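Local coordinates for tyrosine--tRNA ligase, mitochondrial (Emericella nidulans, PDB 5IHX), which probably attaches L-tyrosine to mitochondrial tRNA(Tyr) at the expense of ATP, as a class I aminoacyl-tRNA synthetase, at residues Asp322-Glu325 and Arg326-Met330; Thr165-Asn169 and Asn170-Asn174. All coordinates share one frame; numbering follows the deposited sequence.

Contact 1 of 2, residues Asp322-Glu325 and Arg326-Met330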
# COMPACT_ATOMS: atom_id res chain seq x y z
N ASP A 322 44.21 13.71 10.60
CA ASP A 322 44.11 12.25 10.60
C ASP A 322 43.00 11.74 9.68
O ASP A 322 42.79 10.53 9.56
CB ASP A 322 43.89 11.73 12.03
CG ASP A 322 42.68 12.36 12.72
OD1 ASP A 322 41.70 12.71 12.04
OD2 ASP A 322 42.72 12.51 13.96
N ALA A 323 42.28 12.66 9.03
CA ALA A 323 41.19 12.29 8.13
C ALA A 323 41.42 12.71 6.68
O ALA A 323 40.80 12.17 5.77
CB ALA A 323 39.88 12.89 8.64
N VAL A 324 42.31 13.68 6.46
CA VAL A 324 42.43 14.30 5.15
C VAL A 324 42.85 13.32 4.05
O VAL A 324 42.37 13.42 2.92
CB VAL A 324 43.42 15.49 5.18
CG1 VAL A 324 44.85 15.02 5.46
CG2 VAL A 324 43.36 16.27 3.86
N GLU A 325 43.72 12.37 4.37
CA GLU A 325 44.17 11.42 3.36
C GLU A 325 43.01 10.57 2.86
O GLU A 325 42.87 10.34 1.66
CB GLU A 325 45.28 10.51 3.89
CG GLU A 325 45.68 9.43 2.89
CD GLU A 325 46.93 8.67 3.27
OE1 GLU A 325 47.56 9.02 4.29
OE2 GLU A 325 47.29 7.72 2.54
N ARG A 326 42.19 10.07 3.78
CA ARG A 326 41.05 9.26 3.38
C ARG A 326 40.06 10.10 2.59
O ARG A 326 39.49 9.62 1.60
CB ARG A 326 40.37 8.62 4.59
CG ARG A 326 39.10 7.88 4.20
CD ARG A 326 38.86 6.64 5.05
NE ARG A 326 37.88 5.76 4.42
CZ ARG A 326 37.57 4.55 4.85
NH1 ARG A 326 38.16 4.05 5.93
NH2 ARG A 326 36.66 3.82 4.20
N TYR A 327 39.86 11.35 3.00
CA TYR A 327 38.93 12.23 2.29
C TYR A 327 39.40 12.51 0.87
O TYR A 327 38.59 12.59 -0.05
CB TYR A 327 38.75 13.55 3.04
CG TYR A 327 37.79 13.49 4.22
CD1 TYR A 327 37.52 12.29 4.86
CD2 TYR A 327 37.15 14.63 4.67
CE1 TYR A 327 36.65 12.23 5.93
CE2 TYR A 327 36.27 14.59 5.73
CZ TYR A 327 36.02 13.38 6.36
OH TYR A 327 35.15 13.33 7.42
N LEU A 328 40.71 12.67 0.69
CA LEU A 328 41.27 12.86 -0.64
C LEU A 328 40.90 11.69 -1.55
O LEU A 328 40.60 11.87 -2.73
CB LEU A 328 42.80 13.02 -0.58
CG LEU A 328 43.34 14.40 -0.21
CD1 LEU A 328 44.83 14.32 0.09
CD2 LEU A 328 43.07 15.41 -1.31
N LYS A 329 40.91 10.49 -0.98
CA LYS A 329 40.59 9.29 -1.74
C LYS A 329 39.09 9.17 -2.03
O LYS A 329 38.70 8.72 -3.10
CB LYS A 329 41.07 8.05 -0.98
CG LYS A 329 42.58 7.95 -0.87
CD LYS A 329 43.01 6.83 0.06
CE LYS A 329 44.52 6.69 0.10
NZ LYS A 329 44.96 5.68 1.11
N MET A 330 38.26 9.59 -1.07
CA MET A 330 36.82 9.42 -1.19
C MET A 330 36.14 10.55 -1.97
O MET A 330 35.14 10.32 -2.66
CB MET A 330 36.18 9.31 0.20
CG MET A 330 36.60 8.07 0.98
SD MET A 330 35.63 7.78 2.48
CE MET A 330 35.74 9.37 3.30
O HOH W 1 43.19 9.65 6.57
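E325 and K329 lie side by side one helical turn apart and point the same way. K329 NZ reaches E325 OE2 at 3.4 Å, a salt bridge whose hydrogen bond is weak. Both chains run extended beyond CG. K329 CG stands beside its own backbone N (chi1 -66°), which carries the chain back over the E325 carbonyl, with CG 3.5 Å from E325 O. Three main-chain carbonyls are satisfied in i to i+4 fashion. Y327 N donates to A323 O at 3.0 Å. L328 N donates to V324 O at 2.9 Å, and K329 N makes a longer bond of 3.3 Å to E325 O. This is the ordinary bonding of an alpha helix, here helix 321-331. Between D322 O and R326 N a water stands in. The water oxygen accepts from the backbone N of R326 at 3.0 Å and donates to D322 O. A323 CB sits over one face of the Y327 ring, toward its rim, and the ring meets F331 edge-to-face. V324 and L328 face helix 354-368. R326 NE donates weakly to M330 SD at 3.6 Å, and R326 NH2 is held by the carbonyl of G45.

Contact 2 of 2, residues Thr165-Asn169 and Asn170-Asn174; sequences TLTNN and NVWWN
N169 touches two neighbouring indoles, W172 and W173, and meets each differently. Its CA lies over the face of the six-membered ring of W172, 3.9 Å from the centroid, a CH-pi contact. N169 CB is 3.5 Å from W172 CZ2, and N169 O lies over the same ring system, toward the rim. W172 CG stands between its own backbone N and carbonyl carbon (chi1 48°), which turns the indole back along the incoming strand. There T167 CG2 meets W172 CZ3 at 4.0 Å, the two side chains crossing at about a right angle. N169 crosses W173 with amide and ring planes 85° apart, and N169 CG lies at the indole edge, 3.6 Å from W173 CD1. W172 CD1 in turn lies over one face of the W173 ring. N168 and N170 run side by side, their amide planes 28° apart. N168 OD1 accepts from N170 N at 2.9 Å, from above the amide plane, and caps the start of helix 170-173. N168 O accepts from V171 N. N169 O takes W173 N at 3.0 Å, and W172 N more weakly. N169 OD1 accepts from A107 N, while N169 ND2 bonds to T108 OG1 and D224 OD1. D224 OD2 accepts from both indole NE1 atoms. D224 also lines the pocket of the bound tyrosine. N169 and the two tryptophans are thus a second shell that fixes this carboxylate, and their N-H groups would be expected to stabilise its negative charge.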
# COMPACT_ATOMS: atom_id res chain seq x y z
N THR A 165 21.87 8.21 -15.98
CA THR A 165 20.43 8.46 -16.06
C THR A 165 19.93 9.11 -14.78
O THR A 165 20.37 8.76 -13.69
CB THR A 165 19.65 7.14 -16.30
OG1 THR A 165 20.15 6.49 -17.47
CG2 THR A 165 18.16 7.41 -16.47
N LEU A 166 19.04 10.08 -14.93
CA LEU A 166 18.34 10.68 -13.80
C LEU A 166 16.86 10.33 -13.90
O LEU A 166 16.21 10.67 -14.90
CB LEU A 166 18.53 12.20 -13.77
CG LEU A 166 17.67 12.97 -12.76
CD1 LEU A 166 17.93 12.47 -11.34
CD2 LEU A 166 17.91 14.46 -12.85
N THR A 167 16.33 9.66 -12.88
CA THR A 167 14.95 9.20 -12.90
C THR A 167 14.24 9.54 -11.58
O THR A 167 14.82 9.41 -10.50
CB THR A 167 14.86 7.68 -13.14
OG1 THR A 167 15.50 7.36 -14.38
CG2 THR A 167 13.41 7.22 -13.18
N ASN A 168 13.00 10.00 -11.70
CA ASN A 168 12.14 10.24 -10.55
C ASN A 168 11.20 9.05 -10.38
O ASN A 168 10.51 8.67 -11.32
CB ASN A 168 11.34 11.53 -10.74
CG ASN A 168 10.61 11.97 -9.48
OD1 ASN A 168 10.21 11.15 -8.66
ND2 ASN A 168 10.44 13.28 -9.34
N ASN A 169 11.17 8.45 -9.19
CA ASN A 169 10.35 7.26 -8.99
C ASN A 169 8.85 7.58 -9.01
O ASN A 169 8.02 6.68 -8.96
CB ASN A 169 10.73 6.53 -7.69
CG ASN A 169 10.49 7.36 -6.44
OD1 ASN A 169 9.92 8.45 -6.48
ND2 ASN A 169 10.93 6.83 -5.30
N ASN A 170 8.52 8.86 -9.09
CA ASN A 170 7.14 9.29 -9.37
C ASN A 170 6.65 8.72 -10.70
O ASN A 170 5.45 8.56 -10.91
CB ASN A 170 7.04 10.82 -9.43
CG ASN A 170 6.71 11.44 -8.09
OD1 ASN A 170 5.99 10.85 -7.28
ND2 ASN A 170 7.20 12.65 -7.87
N VAL A 171 7.59 8.43 -11.60
CA VAL A 171 7.26 7.90 -12.92
C VAL A 171 6.37 6.66 -12.82
O VAL A 171 5.48 6.48 -13.64
CB VAL A 171 8.54 7.58 -13.72
CG1 VAL A 171 8.24 6.67 -14.92
CG2 VAL A 171 9.21 8.86 -14.19
N TRP A 172 6.62 5.82 -11.82
CA TRP A 172 5.77 4.65 -11.61
C TRP A 172 4.84 4.79 -10.40
O TRP A 172 3.70 4.34 -10.45
CB TRP A 172 6.62 3.37 -11.47
CG TRP A 172 7.80 3.43 -10.55
CD1 TRP A 172 7.80 3.23 -9.19
CD2 TRP A 172 9.17 3.65 -10.91
NE1 TRP A 172 9.07 3.33 -8.69
CE2 TRP A 172 9.93 3.59 -9.73
CE3 TRP A 172 9.82 3.91 -12.12
CZ2 TRP A 172 11.31 3.78 -9.72
CZ3 TRP A 172 11.19 4.09 -12.11
CH2 TRP A 172 11.92 4.03 -10.92
N TRP A 173 5.31 5.43 -9.33
CA TRP A 173 4.49 5.50 -8.11
C TRP A 173 3.22 6.33 -8.26
O TRP A 173 2.30 6.20 -7.45
CB TRP A 173 5.32 6.06 -6.94
CG TRP A 173 6.27 5.07 -6.37
CD1 TRP A 173 7.62 5.23 -6.20
CD2 TRP A 173 5.96 3.75 -5.90
NE1 TRP A 173 8.16 4.09 -5.65
CE2 TRP A 173 7.16 3.17 -5.46
CE3 TRP A 173 4.78 3.01 -5.81
CZ2 TRP A 173 7.22 1.88 -4.94
CZ3 TRP A 173 4.83 1.73 -5.30
CH2 TRP A 173 6.05 1.18 -4.86
N ASN A 174 3.16 7.18 -9.27
CA ASN A 174 1.96 7.97 -9.50
C ASN A 174 0.77 7.12 -9.95
O ASN A 174 -0.38 7.50 -9.72
CB ASN A 174 2.23 9.06 -10.54
CG ASN A 174 2.98 10.26 -9.96
OD1 ASN A 174 3.19 10.34 -8.74
ND2 ASN A 174 3.37 11.19 -10.82

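Overall arrangement
Both contacts are local and join neighbouring residues, so neither closes a long loop. Contact 2 comes first along the chain. It lies where strand 164-168, an outermost strand of the mixed sheet within this chain, passes into helix 170-173. It ties that strand end to helix 212-229, beside the tyrosine pocket of the class I catalytic domain, and W173 also packs on L178 of the second subunit. Contact 1 follows much later, within helix 321-331. That helix packs against helices 336-348 and 354-368 and reaches back to R44 and G45. The contacts are in series and neither nest nor cross. Their centres are 34 Å apart, on opposite sides of the chain's centre.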